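Transcriptional regulator, MarR family (Bacillus cereus, PDB 4XRF) probably binds DNA and regulates transcription as a MarR-family winged helix-turn-helix factor, here holding isoquinoline and lauric acid as pseudoligands. Local coordinates at residues K16-E21 with K114-L119; L22-Q27 with A107-I112. All blocks are in the same frame, centred on the assembly; numbering follows the deposited sequence. Where two conformers were deposited one is given.

Contact 1 (K16-E21 with K114-L119); sequences KKMQTE and KYFSHL. With ISQ (isoquinoline), chain E; DAO (lauric acid), chain F.
Met18 shows how one flexible side chain can serve a protein neighbour and a bound ligand together. Its CB leaves helix 4-29 at an angle to segment 114-119, 3.9 Å from C1 of the isoquinoline. CG presses closer, 3.3 Å from that same ISQ C1, with ISQ N2 beside it. Bends at chi2 (66°) and chi3 (136°) carry the tip across to helix 110-116. SD lies at the edge of the Tyr115 ring, 5.4 Å from the ring centroid and 75° off its normal, a Met-aromatic contact. Beyond it, CE reaches the rim of Phe116, 3.2 Å from CE1 and near the plane of that ring, and is also 3.3 Å from ISQ C3. ISQ C3 itself lies in the ring plane, 3.4 Å from Phe116 CZ. Such packing of the first helix on the short one belongs to the helical dimerisation region of the MarR-type fold; consistent with that, Phe116 also packs on Gln8, and Tyr115 on Ile138, both of the second subunit. The aliphatic part of Lys17 crosses Tyr115 nearly at a right angle, CE 3.3 Å from the phenolic OH. Lys16 NZ gives a weak hydrogen bond to O2 of lauric acid.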
loop_
_atom_site.group_PDB
_atom_site.type_symbol
_atom_site.label_atom_id
_atom_site.label_comp_id
_atom_site.label_asym_id
_atom_site.label_seq_id
_atom_site.Cartn_x
_atom_site.Cartn_y
_atom_site.Cartn_z
ATOM N N LYS A 16 -3.599 -1.054 -8.459
ATOM C CA LYS A 16 -4.003 0.137 -7.740
ATOM C C LYS A 16 -5.527 0.122 -7.495
ATOM O O LYS A 16 -5.990 0.414 -6.387
ATOM C CB LYS A 16 -3.595 1.345 -8.589
ATOM C CG LYS A 16 -3.516 2.690 -7.904
ATOM C CD LYS A 16 -2.920 3.708 -8.871
ATOM C CE LYS A 16 -3.237 5.143 -8.473
ATOM N NZ LYS A 16 -4.642 5.531 -8.790
ATOM N N LYS A 17 -6.299 -0.221 -8.528
ATOM C CA LYS A 17 -7.749 -0.395 -8.407
ATOM C C LYS A 17 -8.123 -1.636 -7.570
ATOM O O LYS A 17 -8.985 -1.567 -6.695
ATOM C CB LYS A 17 -8.386 -0.473 -9.798
ATOM C CG LYS A 17 -9.899 -0.525 -9.797
ATOM C CD LYS A 17 -10.510 0.857 -9.578
ATOM C CE LYS A 17 -12.016 0.748 -9.448
ATOM N NZ LYS A 17 -12.679 2.072 -9.269
ATOM N N MET A 18 -7.469 -2.762 -7.839
ATOM C CA MET A 18 -7.737 -4.022 -7.129
ATOM C C MET A 18 -7.444 -3.943 -5.619
ATOM O O MET A 18 -8.109 -4.589 -4.818
ATOM C CB MET A 18 -6.934 -5.161 -7.764
ATOM C CG MET A 18 -7.716 -6.441 -8.013
ATOM S SD MET A 18 -9.003 -6.212 -9.249
ATOM C CE MET A 18 -8.816 -7.672 -10.255
ATOM N N GLN A 19 -6.448 -3.149 -5.241
ATOM C CA GLN A 19 -6.079 -2.943 -3.838
ATOM C C GLN A 19 -7.184 -2.266 -3.011
ATOM O O GLN A 19 -7.443 -2.647 -1.868
ATOM C CB GLN A 19 -4.809 -2.105 -3.777
ATOM C CG GLN A 19 -4.082 -2.156 -2.455
ATOM C CD GLN A 19 -2.630 -1.767 -2.604
ATOM O OE1 GLN A 19 -1.859 -2.444 -3.292
ATOM N NE2 GLN A 19 -2.245 -0.669 -1.968
ATOM N N THR A 20 -7.818 -1.256 -3.593
ATOM C CA THR A 20 -8.964 -0.605 -2.976
ATOM C C THR A 20 -10.094 -1.618 -2.749
ATOM O O THR A 20 -10.738 -1.611 -1.712
ATOM C CB THR A 20 -9.482 0.533 -3.879
ATOM O OG1 THR A 20 -8.372 1.345 -4.284
ATOM C CG2 THR A 20 -10.538 1.404 -3.167
ATOM N N GLU A 21 -10.330 -2.481 -3.731
ATOM C CA GLU A 21 -11.423 -3.436 -3.638
ATOM C C GLU A 21 -11.097 -4.544 -2.629
ATOM O O GLU A 21 -11.981 -5.050 -1.950
ATOM C CB GLU A 21 -11.765 -4.026 -5.017
ATOM C CG GLU A 21 -12.000 -3.012 -6.144
ATOM C CD GLU A 21 -13.176 -2.091 -5.914
ATOM O OE1 GLU A 21 -13.988 -2.362 -5.005
ATOM O OE2 GLU A 21 -13.296 -1.082 -6.653
ATOM N N LYS A 114 -17.729 -8.540 -10.845
ATOM C CA LYS A 114 -18.115 -7.903 -12.106
ATOM C C LYS A 114 -17.007 -7.945 -13.162
ATOM O O LYS A 114 -17.283 -8.290 -14.312
ATOM C CB LYS A 114 -18.574 -6.456 -11.870
ATOM C CG LYS A 114 -19.115 -5.751 -13.101
ATOM C CD LYS A 114 -19.844 -4.454 -12.752
ATOM C CE LYS A 114 -21.039 -4.695 -11.833
ATOM N NZ LYS A 114 -22.119 -3.682 -12.039
ATOM N N TYR A 115 -15.776 -7.587 -12.778
ATOM C CA TYR A 115 -14.643 -7.585 -13.709
ATOM C C TYR A 115 -14.384 -8.986 -14.253
ATOM O O TYR A 115 -14.254 -9.180 -15.459
ATOM C CB TYR A 115 -13.343 -7.073 -13.055
ATOM C CG TYR A 115 -13.402 -5.705 -12.382
ATOM C CD1 TYR A 115 -14.188 -4.667 -12.893
ATOM C CD2 TYR A 115 -12.620 -5.447 -11.247
ATOM C CE1 TYR A 115 -14.225 -3.422 -12.273
ATOM C CE2 TYR A 115 -12.645 -4.210 -10.625
ATOM C CZ TYR A 115 -13.442 -3.205 -11.134
ATOM O OH TYR A 115 -13.457 -1.984 -10.499
ATOM N N PHE A 116 -14.315 -9.963 -13.361
ATOM C CA PHE A 116 -13.975 -11.319 -13.776
ATOM C C PHE A 116 -15.077 -12.065 -14.518
ATOM O O PHE A 116 -14.785 -13.011 -15.230
ATOM C CB PHE A 116 -13.434 -12.110 -12.607
ATOM C CG PHE A 116 -12.039 -11.719 -12.232
ATOM C CD1 PHE A 116 -11.809 -10.659 -11.359
ATOM C CD2 PHE A 116 -10.942 -12.391 -12.767
ATOM C CE1 PHE A 116 -10.514 -10.292 -11.009
ATOM C CE2 PHE A 116 -9.642 -12.025 -12.420
ATOM C CZ PHE A 116 -9.431 -10.975 -11.545
ATOM N N SER A 117 -16.319 -11.595 -14.401
ATOM C CA SER A 117 -17.428 -12.171 -15.136
ATOM C C SER A 117 -17.326 -11.788 -16.619
ATOM O O SER A 117 -18.023 -12.347 -17.465
ATOM C CB SER A 117 -18.768 -11.716 -14.537
ATOM O OG SER A 117 -19.217 -10.482 -15.093
ATOM N N HIS A 118 -16.457 -10.824 -16.919
ATOM C CA HIS A 118 -16.218 -10.398 -18.297
ATOM C C HIS A 118 -15.071 -11.192 -18.934
ATOM O O HIS A 118 -14.761 -11.019 -20.116
ATOM C CB HIS A 118 -15.944 -8.889 -18.363
ATOM C CG HIS A 118 -17.159 -8.041 -18.169
ATOM N ND1 HIS A 118 -17.974 -7.659 -19.215
ATOM C CD2 HIS A 118 -17.695 -7.496 -17.054
ATOM C CE1 HIS A 118 -18.964 -6.917 -18.747
ATOM N NE2 HIS A 118 -18.818 -6.803 -17.439
ATOM N N LEU A 119 -14.430 -12.043 -18.138
ATOM C CA LEU A 119 -13.471 -13.004 -18.680
ATOM C C LEU A 119 -14.156 -14.349 -18.825
ATOM O O LEU A 119 -14.810 -14.818 -17.885
ATOM C CB LEU A 119 -12.239 -13.160 -17.777
ATOM C CG LEU A 119 -11.344 -11.968 -17.414
ATOM C CD1 LEU A 119 -10.240 -12.433 -16.482
ATOM C CD2 LEU A 119 -10.753 -11.284 -18.639
HETATM C C1 ISQ E . -5.327 -8.580 -8.729
HETATM N N2 ISQ E . -6.305 -9.499 -8.889
HETATM C C3 ISQ E . -6.535 -10.116 -10.070
HETATM C C4 ISQ E . -5.781 -9.831 -11.214
HETATM C C4A ISQ E . -4.756 -8.894 -11.123
HETATM C C5 ISQ E . -3.966 -8.556 -12.214
HETATM C C6 ISQ E . -2.952 -7.607 -12.054
HETATM C C7 ISQ E . -2.719 -6.985 -10.824
HETATM C C8 ISQ E . -3.492 -7.289 -9.700
HETATM C C8A ISQ E . -4.512 -8.234 -9.812
HETATM O O1 DAO F . -5.256 4.223 -5.069
HETATM O O2 DAO F . -4.397 6.205 -5.430
HETATM C C1 DAO F . -4.484 5.156 -4.749
HETATM C C2 DAO F . -3.634 5.030 -3.494
HETATM C C3 DAO F . -3.259 3.582 -3.171
HETATM C C4 DAO F . -1.778 3.307 -3.431
HETATM C C5 DAO F . -1.584 2.540 -4.736
HETATM C C6 DAO F . -0.267 1.770 -4.762
HETATM C C7 DAO F . -0.152 0.946 -6.043
HETATM C C8 DAO F . 0.363 -0.469 -5.782
HETATM C C9 DAO F . 0.183 -1.343 -7.023
HETATM C C10 DAO F . 0.333 -2.831 -6.723
HETATM C C11 DAO F . 0.928 -3.571 -7.918
HETATM C C12 DAO F . 0.437 -5.001 -8.000
#

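Contact 2 (L22-Q27 with A107-I112); sequences LLEQMQ and ARNEHI
Asn109, Gln25 and Ile112 carry most of the meeting between segments 22-27 and 107-112, an example of a helix side chain taking up a backbone N-H in the turn between two other helices. Asn109 stands at the N-cap position of helix 110-116, and its CB points toward helix 4-29. That CB lies 3.6 Å from both Gln25 OE1 and Glu24 OE1.

Gln25 reaches over with CG anti to the backbone N (chi1 -173°) and the chain extended beyond it, so that its carboxamide oxygen reaches the turn. OE1 accepts the backbone N-H of Asn109 at 2.9 Å. The bond is nearly straight, 168° at the hydrogen, and uses a lone pair in the plane of the Gln25 amide. A main-chain donor just ahead of the helix is thereby satisfied within a buried contact.

Ile112, one turn into the short helix, also points toward helix 4-29. It crosses Leu22 at about a right angle and the two touch methyl to methyl, CD1 to CD1 at 3.3 Å, tighter than usual. Gln8 of the second subunit packs on both, while Arg108 turns away to a salt bridge with Asp5 of that subunit.

Glu24 plays a secondary part, bending at chi2 and turning its carboxylate 68° from the plane of the Asn109 amide. Its other oxygen, OE2, accepts from a water at 2.8 Å; that water also donates to Ala107 O, tying the carboxylate to the carbonyl just past the end of helix 95-106. Arg70 of the fourth subunit makes a long, weak ion pair with the same oxygen. A helix N-terminus docked against the long first helix, beside the partner chain, fits the helical dimerisation region of MarR-family regulators.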
loop_
_atom_site.group_PDB
_atom_site.type_symbol
_atom_site.label_atom_id
_atom_site.label_comp_id
_atom_site.label_asym_id
_atom_site.label_seq_id
_atom_site.Cartn_x
_atom_site.Cartn_y
_atom_site.Cartn_z
ATOM N N LEU A 22 -9.815 -4.875 -2.500
ATOM C CA LEU A 22 -9.387 -5.932 -1.594
ATOM C C LEU A 22 -9.403 -5.433 -0.158
ATOM O O LEU A 22 -9.649 -6.207 0.764
ATOM C CB LEU A 22 -7.993 -6.468 -1.979
ATOM C CG LEU A 22 -7.845 -7.710 -2.875
ATOM C CD1 LEU A 22 -9.147 -8.235 -3.460
ATOM C CD2 LEU A 22 -6.845 -7.449 -3.990
ATOM N N LEU A 23 -9.148 -4.144 0.038
ATOM C CA LEU A 23 -9.269 -3.573 1.380
ATOM C C LEU A 23 -10.738 -3.595 1.831
ATOM O O LEU A 23 -11.030 -3.906 2.986
ATOM C CB LEU A 23 -8.669 -2.163 1.464
ATOM C CG LEU A 23 -8.862 -1.375 2.774
ATOM C CD1 LEU A 23 -8.298 -2.110 3.995
ATOM C CD2 LEU A 23 -8.264 0.022 2.656
ATOM N N GLU A 24 -11.654 -3.285 0.914
ATOM C CA GLU A 24 -13.087 -3.401 1.198
ATOM C C GLU A 24 -13.422 -4.838 1.607
ATOM O O GLU A 24 -14.131 -5.073 2.582
ATOM C CB GLU A 24 -13.916 -2.986 -0.022
ATOM C CG GLU A 24 -15.416 -2.812 0.250
ATOM C CD GLU A 24 -16.183 -4.137 0.274
ATOM O OE1 GLU A 24 -15.654 -5.166 -0.203
ATOM O OE2 GLU A 24 -17.332 -4.157 0.772
ATOM N N GLN A 25 -12.905 -5.797 0.850
ATOM C CA GLN A 25 -13.198 -7.191 1.115
ATOM C C GLN A 25 -12.661 -7.639 2.484
ATOM O O GLN A 25 -13.358 -8.341 3.221
ATOM C CB GLN A 25 -12.683 -8.076 -0.024
ATOM C CG GLN A 25 -13.090 -9.535 0.100
ATOM C CD GLN A 25 -13.011 -10.248 -1.234
ATOM O OE1 GLN A 25 -13.917 -10.151 -2.073
ATOM N NE2 GLN A 25 -11.914 -10.956 -1.440
ATOM N N MET A 26 -11.456 -7.189 2.810
ATOM C CA MET A 26 -10.862 -7.415 4.114
ATOM C C MET A 26 -11.706 -6.811 5.256
ATOM O O MET A 26 -11.838 -7.428 6.316
ATOM C CB MET A 26 -9.408 -6.912 4.113
ATOM C CG MET A 26 -8.449 -7.816 3.327
ATOM S SD MET A 26 -6.731 -7.244 3.154
ATOM C CE MET A 26 -6.486 -6.378 4.702
ATOM N N GLN A 27 -12.294 -5.631 5.018
ATOM C CA GLN A 27 -13.174 -4.955 5.962
ATOM C C GLN A 27 -14.496 -5.692 6.092
ATOM O O GLN A 27 -15.065 -5.750 7.182
ATOM C CB GLN A 27 -13.471 -3.507 5.514
ATOM C CG GLN A 27 -12.240 -2.618 5.542
ATOM C CD GLN A 27 -12.498 -1.228 5.014
ATOM O OE1 GLN A 27 -13.190 -1.041 4.003
ATOM N NE2 GLN A 27 -11.960 -0.232 5.709
ATOM N N ALA A 107 -20.428 -11.896 1.375
ATOM C CA ALA A 107 -19.953 -10.517 1.499
ATOM C C ALA A 107 -18.764 -10.188 0.579
ATOM O O ALA A 107 -18.051 -9.203 0.798
ATOM C CB ALA A 107 -19.630 -10.198 2.955
ATOM N N ARG A 108 -18.563 -10.996 -0.459
ATOM C CA ARG A 108 -17.455 -10.783 -1.402
ATOM C C ARG A 108 -17.612 -9.466 -2.162
ATOM O O ARG A 108 -18.731 -9.044 -2.445
ATOM C CB ARG A 108 -17.344 -11.945 -2.397
ATOM C CG ARG A 108 -18.549 -12.120 -3.315
ATOM C CD ARG A 108 -18.270 -13.117 -4.430
ATOM N NE ARG A 108 -17.927 -14.459 -3.938
ATOM C CZ ARG A 108 -16.694 -14.962 -3.899
ATOM N NH1 ARG A 108 -15.655 -14.242 -4.312
ATOM N NH2 ARG A 108 -16.492 -16.192 -3.445
ATOM N N ASN A 109 -16.486 -8.831 -2.489
ATOM C CA ASN A 109 -16.507 -7.570 -3.228
ATOM C C ASN A 109 -17.122 -7.767 -4.622
ATOM O O ASN A 109 -16.661 -8.609 -5.401
ATOM C CB ASN A 109 -15.108 -6.938 -3.301
ATOM C CG ASN A 109 -15.114 -5.611 -4.035
ATOM O OD1 ASN A 109 -15.132 -4.540 -3.417
ATOM N ND2 ASN A 109 -15.147 -5.670 -5.361
ATOM N N GLU A 110 -18.169 -6.996 -4.909
ATOM C CA GLU A 110 -18.959 -7.158 -6.137
ATOM C C GLU A 110 -18.319 -6.545 -7.383
ATOM O O GLU A 110 -18.611 -6.969 -8.504
ATOM C CB GLU A 110 -20.396 -6.624 -5.955
ATOM C CG GLU A 110 -21.301 -7.545 -5.137
ATOM C CD GLU A 110 -21.607 -8.870 -5.837
ATOM O OE1 GLU A 110 -22.353 -8.853 -6.843
ATOM O OE2 GLU A 110 -21.114 -9.930 -5.375
ATOM N N HIS A 111 -17.467 -5.543 -7.189
ATOM C CA HIS A 111 -16.714 -4.958 -8.296
ATOM C C HIS A 111 -15.743 -5.990 -8.902
ATOM O O HIS A 111 -15.639 -6.093 -10.126
ATOM C CB HIS A 111 -15.982 -3.679 -7.861
ATOM C CG HIS A 111 -16.900 -2.535 -7.544
ATOM N ND1 HIS A 111 -17.004 -1.417 -8.346
ATOM C CD2 HIS A 111 -17.767 -2.341 -6.521
ATOM C CE1 HIS A 111 -17.897 -0.585 -7.834
ATOM N NE2 HIS A 111 -18.374 -1.121 -6.725
ATOM N N ILE A 112 -15.057 -6.756 -8.047
ATOM C CA ILE A 112 -14.130 -7.807 -8.497
ATOM C C ILE A 112 -14.875 -8.902 -9.254
ATOM O O ILE A 112 -14.402 -9.364 -10.295
ATOM C CB ILE A 112 -13.285 -8.400 -7.347
ATOM C CG1 ILE A 112 -12.314 -7.349 -6.811
ATOM C CG2 ILE A 112 -12.467 -9.605 -7.832
ATOM C CD1 ILE A 112 -11.697 -7.702 -5.475
HETATM O O HOH W 1 -18.691 -6.553 0.392
#

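How the contacts relate
Contacts 1 and 2 are neighbouring parts of one interface, joining helix 4-29 to helix 110-116 with centres about 10 Å apart. Both are mostly buried and both meet the second subunit, yet their chemistry differs. Contact 1, at the far end of the short helix, is largely sulfur, aromatic and ligand packing, with an exposed lysine at its margin; contact 2, at the start of that helix, is polar, built on a direct backbone hydrogen bond and a water bridge, with a small apolar patch. Glu21 joins them, its CB 3.7 Å from Ile112 CD1. Along the chain, contact 2 closes the shorter connection, its segments lying between those of contact 1.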